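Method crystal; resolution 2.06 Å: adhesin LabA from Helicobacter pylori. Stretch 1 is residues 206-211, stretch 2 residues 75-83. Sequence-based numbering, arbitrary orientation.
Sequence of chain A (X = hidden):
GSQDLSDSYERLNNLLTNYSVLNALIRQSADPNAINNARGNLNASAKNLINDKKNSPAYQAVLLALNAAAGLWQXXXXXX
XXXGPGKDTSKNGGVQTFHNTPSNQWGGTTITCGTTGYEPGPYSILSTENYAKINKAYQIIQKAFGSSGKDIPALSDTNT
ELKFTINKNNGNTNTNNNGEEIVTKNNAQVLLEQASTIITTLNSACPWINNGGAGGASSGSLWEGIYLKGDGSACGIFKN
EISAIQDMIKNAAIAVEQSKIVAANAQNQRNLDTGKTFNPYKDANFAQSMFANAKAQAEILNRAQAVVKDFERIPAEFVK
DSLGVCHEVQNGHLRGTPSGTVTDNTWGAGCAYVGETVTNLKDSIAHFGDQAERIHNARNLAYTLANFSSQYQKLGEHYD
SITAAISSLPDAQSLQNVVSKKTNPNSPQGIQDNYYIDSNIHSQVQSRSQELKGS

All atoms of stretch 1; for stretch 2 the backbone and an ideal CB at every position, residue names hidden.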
ATOM      1  N   CYS A 206      -6.052   8.936  25.086  1.00 27.21           N
ATOM      2  CA  CYS A 206      -4.709   9.283  25.562  1.00 27.53           C
ATOM      3  C   CYS A 206      -4.548   9.060  27.094  1.00 27.33           C
ATOM      4  O   CYS A 206      -4.248  10.015  27.816  1.00 26.63           O
ATOM      5  CB  CYS A 206      -4.369  10.717  25.170  1.00 29.69           C
ATOM      6  SG  CYS A 206      -2.737  11.258  25.735  1.00 35.15           S
ATOM      7  N   PRO A 207      -4.759   7.831  27.619  1.00 23.70           N
ATOM      8  CA  PRO A 207      -4.647   7.628  29.077  1.00 24.38           C
ATOM      9  C   PRO A 207      -3.209   7.802  29.567  1.00 30.54           C
ATOM     10  O   PRO A 207      -2.300   7.884  28.742  1.00 32.11           O
ATOM     11  CB  PRO A 207      -5.127   6.183  29.246  1.00 24.35           C
ATOM     12  CG  PRO A 207      -4.749   5.536  27.945  1.00 26.74           C
ATOM     13  CD  PRO A 207      -5.122   6.570  26.941  1.00 23.43           C
ATOM     14  N   TRP A 208      -3.002   7.861  30.882  1.00 28.14           N
ATOM     15  CA  TRP A 208      -1.673   7.999  31.467  1.00 29.72           C
ATOM     16  C   TRP A 208      -0.986   6.645  31.458  1.00 33.28           C
ATOM     17  O   TRP A 208      -1.654   5.625  31.386  1.00 31.12           O
ATOM     18  CB  TRP A 208      -1.793   8.545  32.894  1.00 30.20           C
ATOM     19  CG  TRP A 208      -0.510   8.810  33.627  1.00 32.56           C
ATOM     20  CD1 TRP A 208      -0.034   8.124  34.706  1.00 36.11           C
ATOM     21  CD2 TRP A 208       0.376   9.921  33.434  1.00 33.63           C
ATOM     22  NE1 TRP A 208       1.096   8.740  35.202  1.00 37.26           N
ATOM     23  CE2 TRP A 208       1.373   9.844  34.437  1.00 39.29           C
ATOM     24  CE3 TRP A 208       0.427  10.980  32.513  1.00 35.41           C
ATOM     25  CZ2 TRP A 208       2.437  10.762  34.513  1.00 39.70           C
ATOM     26  CZ3 TRP A 208       1.459  11.909  32.612  1.00 38.56           C
ATOM     27  CH2 TRP A 208       2.457  11.788  33.595  1.00 40.15           C
ATOM     28  N   ILE A 209       0.343   6.637  31.458  1.00 32.19           N
ATOM     29  CA  ILE A 209       1.133   5.406  31.515  1.00 31.28           C
ATOM     30  C   ILE A 209       1.716   5.391  32.919  1.00 32.92           C
ATOM     31  O   ILE A 209       2.208   6.436  33.362  1.00 32.72           O
ATOM     32  CB  ILE A 209       2.230   5.352  30.393  1.00 34.37           C
ATOM     33  CG1 ILE A 209       1.618   5.347  28.935  1.00 33.58           C
ATOM     34  CG2 ILE A 209       3.197   4.172  30.589  1.00 35.26           C
ATOM     35  CD1 ILE A 209       0.656   4.151  28.569  1.00 39.39           C
ATOM     36  N   ASN A 210       1.649   4.237  33.622  1.00 29.43           N
ATOM     37  CA  ASN A 210       2.141   4.077  35.006  1.00 30.42           C
ATOM     38  C   ASN A 210       3.561   4.629  35.140  1.00 35.41           C
ATOM     39  O   ASN A 210       4.434   4.294  34.327  1.00 31.24           O
ATOM     40  CB  ASN A 210       2.063   2.597  35.500  1.00 29.29           C
ATOM     41  CG  ASN A 210       0.676   1.965  35.505  1.00 42.82           C
ATOM     42  OD1 ASN A 210       0.520   0.726  35.386  1.00 31.07           O
ATOM     43  ND2 ASN A 210      -0.363   2.784  35.651  1.00 31.27           N
ATOM     44  N   ASN A 211       3.764   5.542  36.120  1.00 36.52           N
ATOM     45  CA  ASN A 211       5.056   6.215  36.366  1.00 39.16           C
ATOM     46  C   ASN A 211       5.538   7.053  35.151  1.00 42.80           C
ATOM     47  O   ASN A 211       6.742   7.268  34.971  1.00 44.37           O
ATOM     48  CB  ASN A 211       6.134   5.214  36.840  1.00 42.78           C
ATOM     49  CG  ASN A 211       5.691   4.376  38.011  1.00 67.85           C
ATOM     50  OD1 ASN A 211       5.431   4.883  39.105  1.00 65.06           O
ATOM     51  ND2 ASN A 211       5.574   3.073  37.802  1.00 59.80           N
ATOM     52  N   UNK A  75       1.693  -4.759  23.472  1.00 21.06           N
ATOM     53  CA  UNK A  75       2.937  -4.390  24.137  1.00 22.66           C
ATOM     54  C   UNK A  75       2.775  -3.257  25.181  1.00 28.65           C
ATOM     55  O   UNK A  75       3.634  -3.161  26.067  1.00 28.77           O
ATOM     56  CB  UNK A  75       3.959  -3.968  23.080  1.00 22.66           C
ATOM     57  N   UNK A  76       1.707  -2.412  25.116  1.00 25.72           N
ATOM     58  CA  UNK A  76       1.676  -1.367  26.154  1.00 25.82           C
ATOM     59  C   UNK A  76       0.357  -1.271  27.017  1.00 26.70           C
ATOM     60  O   UNK A  76       0.325  -0.461  27.942  1.00 23.81           O
ATOM     61  CB  UNK A  76       1.908  -0.021  25.464  1.00 25.82           C
ATOM     62  N   UNK A  77      -0.684  -2.081  26.737  1.00 23.59           N
ATOM     63  CA  UNK A  77      -1.959  -2.068  27.473  1.00 23.50           C
ATOM     64  C   UNK A  77      -1.773  -2.327  28.985  1.00 31.29           C
ATOM     65  O   UNK A  77      -2.431  -1.686  29.826  1.00 32.05           O
ATOM     66  CB  UNK A  77      -2.902  -3.119  26.885  1.00 23.50           C
ATOM     67  N   UNK A  78      -0.810  -3.211  29.328  1.00 26.58           N
ATOM     68  CA  UNK A  78      -0.488  -3.509  30.706  1.00 24.65           C
ATOM     69  C   UNK A  78      -0.048  -2.271  31.481  1.00 27.72           C
ATOM     70  O   UNK A  78      -0.327  -2.191  32.667  1.00 30.15           O
ATOM     71  CB  UNK A  78       0.607  -4.576  30.762  1.00 24.65           C
ATOM     72  N   UNK A  79       0.636  -1.328  30.862  1.00 23.26           N
ATOM     73  CA  UNK A  79       1.078  -0.155  31.606  1.00 23.36           C
ATOM     74  C   UNK A  79       0.087   1.013  31.534  1.00 24.62           C
ATOM     75  O   UNK A  79       0.397   2.120  31.978  1.00 23.76           O
ATOM     76  CB  UNK A  79       2.442   0.298  31.081  1.00 23.36           C
ATOM     77  N   UNK A  80      -1.112   0.770  30.997  1.00 22.84           N
ATOM     78  CA  UNK A  80      -2.118   1.831  30.943  1.00 24.64           C
ATOM     79  C   UNK A  80      -2.780   1.919  32.298  1.00 33.75           C
ATOM     80  O   UNK A  80      -3.323   0.912  32.788  1.00 33.80           O
ATOM     81  CB  UNK A  80      -3.151   1.576  29.844  1.00 24.64           C
ATOM     82  N   UNK A  81      -2.749   3.142  32.893  1.00 33.73           N
ATOM     83  CA  UNK A  81      -3.335   3.511  34.181  1.00 34.01           C
ATOM     84  C   UNK A  81      -4.642   2.725  34.390  1.00 37.23           C
ATOM     85  O   UNK A  81      -5.540   2.820  33.542  1.00 36.73           O
ATOM     86  CB  UNK A  81      -3.590   5.018  34.249  1.00 34.01           C
ATOM     87  N   UNK A  82      -4.691   1.843  35.425  1.00 31.94           N
ATOM     88  CA  UNK A  82      -5.841   0.941  35.602  1.00 30.51           C
ATOM     89  C   UNK A  82      -7.198   1.517  35.236  1.00 33.06           C
ATOM     90  O   UNK A  82      -7.648   2.522  35.774  1.00 34.30           O
ATOM     91  CB  UNK A  82      -5.896   0.483  37.061  1.00 30.51           C
ATOM     92  N   UNK A  83      -7.839   0.850  34.294  1.00 28.60           N
ATOM     93  CA  UNK A  83      -9.132   1.259  33.754  1.00 28.00           C
ATOM     94  C   UNK A  83     -10.256   1.150  34.767  1.00 26.76           C
ATOM     95  O   UNK A  83     -10.174   0.334  35.692  1.00 24.38           O
ATOM     96  CB  UNK A  83      -9.473   0.416  32.524  1.00 28.00           C
TER

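Stretch 2 leaves a helix and runs alongside P207 to N210, meeting them through a single beta bridge centred on I209 and position 80. Two backbone hydrogen bonds fix the register: N210 N donates to the carbonyl of 79 (N to O, 3.0 Å), and the amide of 81 donates to W208 O (N to O, 3.1 Å). The second needs an amide hydrogen, so proline would not suit 81.

Position 75, with helical backbone angles, has nothing of stretch 1 near its CB and is left undetermined; it is V75. At 76 CA-to-CB points sideways, and the ideal CB lies 5.3 Å from I209 CD1, too far for a short side chain to touch. A long apolar chain such as leucine or methionine could close the gap. M76, its three chi angles all p, brings CE to 3.8 Å from I209 CD1.

Positions 77 and 78 point away, so stretch 1 restricts neither, and many side chains would suit. They are S77 and Y78. The carbonyl of Y78 nevertheless takes part: the O of water 1 lies 2.9 Å from Y78 O and 3.4 Å from N210 OD1, the latter a weak contact.

At 79 the sideways CB already sits 4.0 Å from I209 CG2 and 4.7 Å from N210 OD1. A small apolar residue makes the contact without further reach, although serine could also be considered. The residue is A79, whose carbonyl O also receives a CA-H...O contact from I209 CA at 3.4 Å.

The CB of 80 points away from stretch 1, yet P207 CG and I209 CD1 lie within 5 Å of it. Extended backbone angles and these apolar neighbours suit valine, isoleucine or leucine. In I80, CG2 packs on P207 CG at 3.7 Å and CG1 on I209 CD1 at 4.0 Å.

Position 81 directs CB sideways, 3.5 Å from W208 O and 4.2 Å from N210 ND2. Serine, threonine or asparagine suits this polar setting. S81 places OG at the edge of the W208 ring, near its plane. Water 2 links S81 OG (2.7 Å from the water O) to N210 ND2, which donates to that O at 2.8 Å.

At 82 the CB is beyond 5.5 Å of stretch 1, and phi of -36° is compatible with proline without requiring it. P82 brings CD to 3.6 Å from N210 ND2. Position 83 is out of reach; C83 is covalently bonded elsewhere in the structure.

Stretch 2, residues 75-83: VMSYAISPC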
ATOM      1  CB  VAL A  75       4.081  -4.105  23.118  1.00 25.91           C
ATOM      2  CG1 VAL A  75       4.092  -2.651  22.663  1.00 24.86           C
ATOM      3  CG2 VAL A  75       5.434  -4.518  23.692  1.00 27.09           C
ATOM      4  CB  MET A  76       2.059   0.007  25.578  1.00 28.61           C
ATOM      5  CG  MET A  76       1.351   0.368  24.303  1.00 32.37           C
ATOM      6  SD  MET A  76      -0.378   0.770  24.602  1.00 36.36           S
ATOM      7  CE  MET A  76      -0.196   2.488  25.253  1.00 33.20           C
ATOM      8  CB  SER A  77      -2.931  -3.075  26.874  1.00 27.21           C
ATOM      9  OG  SER A  77      -2.404  -4.395  26.942  1.00 36.40           O
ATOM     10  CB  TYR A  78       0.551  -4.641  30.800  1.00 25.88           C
ATOM     11  CG  TYR A  78       1.996  -4.214  30.726  1.00 28.64           C
ATOM     12  CD1 TYR A  78       2.619  -4.011  29.502  1.00 30.89           C
ATOM     13  CD2 TYR A  78       2.761  -4.072  31.880  1.00 31.61           C
ATOM     14  CE1 TYR A  78       3.961  -3.636  29.427  1.00 33.29           C
ATOM     15  CE2 TYR A  78       4.101  -3.697  31.819  1.00 33.98           C
ATOM     16  CZ  TYR A  78       4.695  -3.460  30.590  1.00 39.83           C
ATOM     17  OH  TYR A  78       6.019  -3.088  30.531  1.00 41.82           O
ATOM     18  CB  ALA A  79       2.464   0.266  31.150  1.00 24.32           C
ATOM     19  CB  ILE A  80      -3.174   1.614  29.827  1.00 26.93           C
ATOM     20  CG1 ILE A  80      -2.578   1.844  28.446  1.00 27.33           C
ATOM     21  CG2 ILE A  80      -4.422   2.505  30.070  1.00 28.33           C
ATOM     22  CD1 ILE A  80      -3.400   1.253  27.351  1.00 37.84           C
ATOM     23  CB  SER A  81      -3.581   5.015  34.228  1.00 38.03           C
ATOM     24  OG  SER A  81      -3.486   5.437  35.575  1.00 48.06           O
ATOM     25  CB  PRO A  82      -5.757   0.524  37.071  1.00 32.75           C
ATOM     26  CG  PRO A  82      -4.493   1.188  37.610  1.00 38.78           C
ATOM     27  CD  PRO A  82      -3.668   1.561  36.439  1.00 34.12           C
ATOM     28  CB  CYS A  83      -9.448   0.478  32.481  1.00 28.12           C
ATOM     29  SG  CYS A  83      -9.500  -1.320  32.717  1.00 32.27           S
TER
HETATM   30  O   HOH W   1       1.040  -2.629  35.217  1.00 51.96           O
HETATM   31  O   HOH W   2      -1.014   5.276  36.755  1.00 31.72           O
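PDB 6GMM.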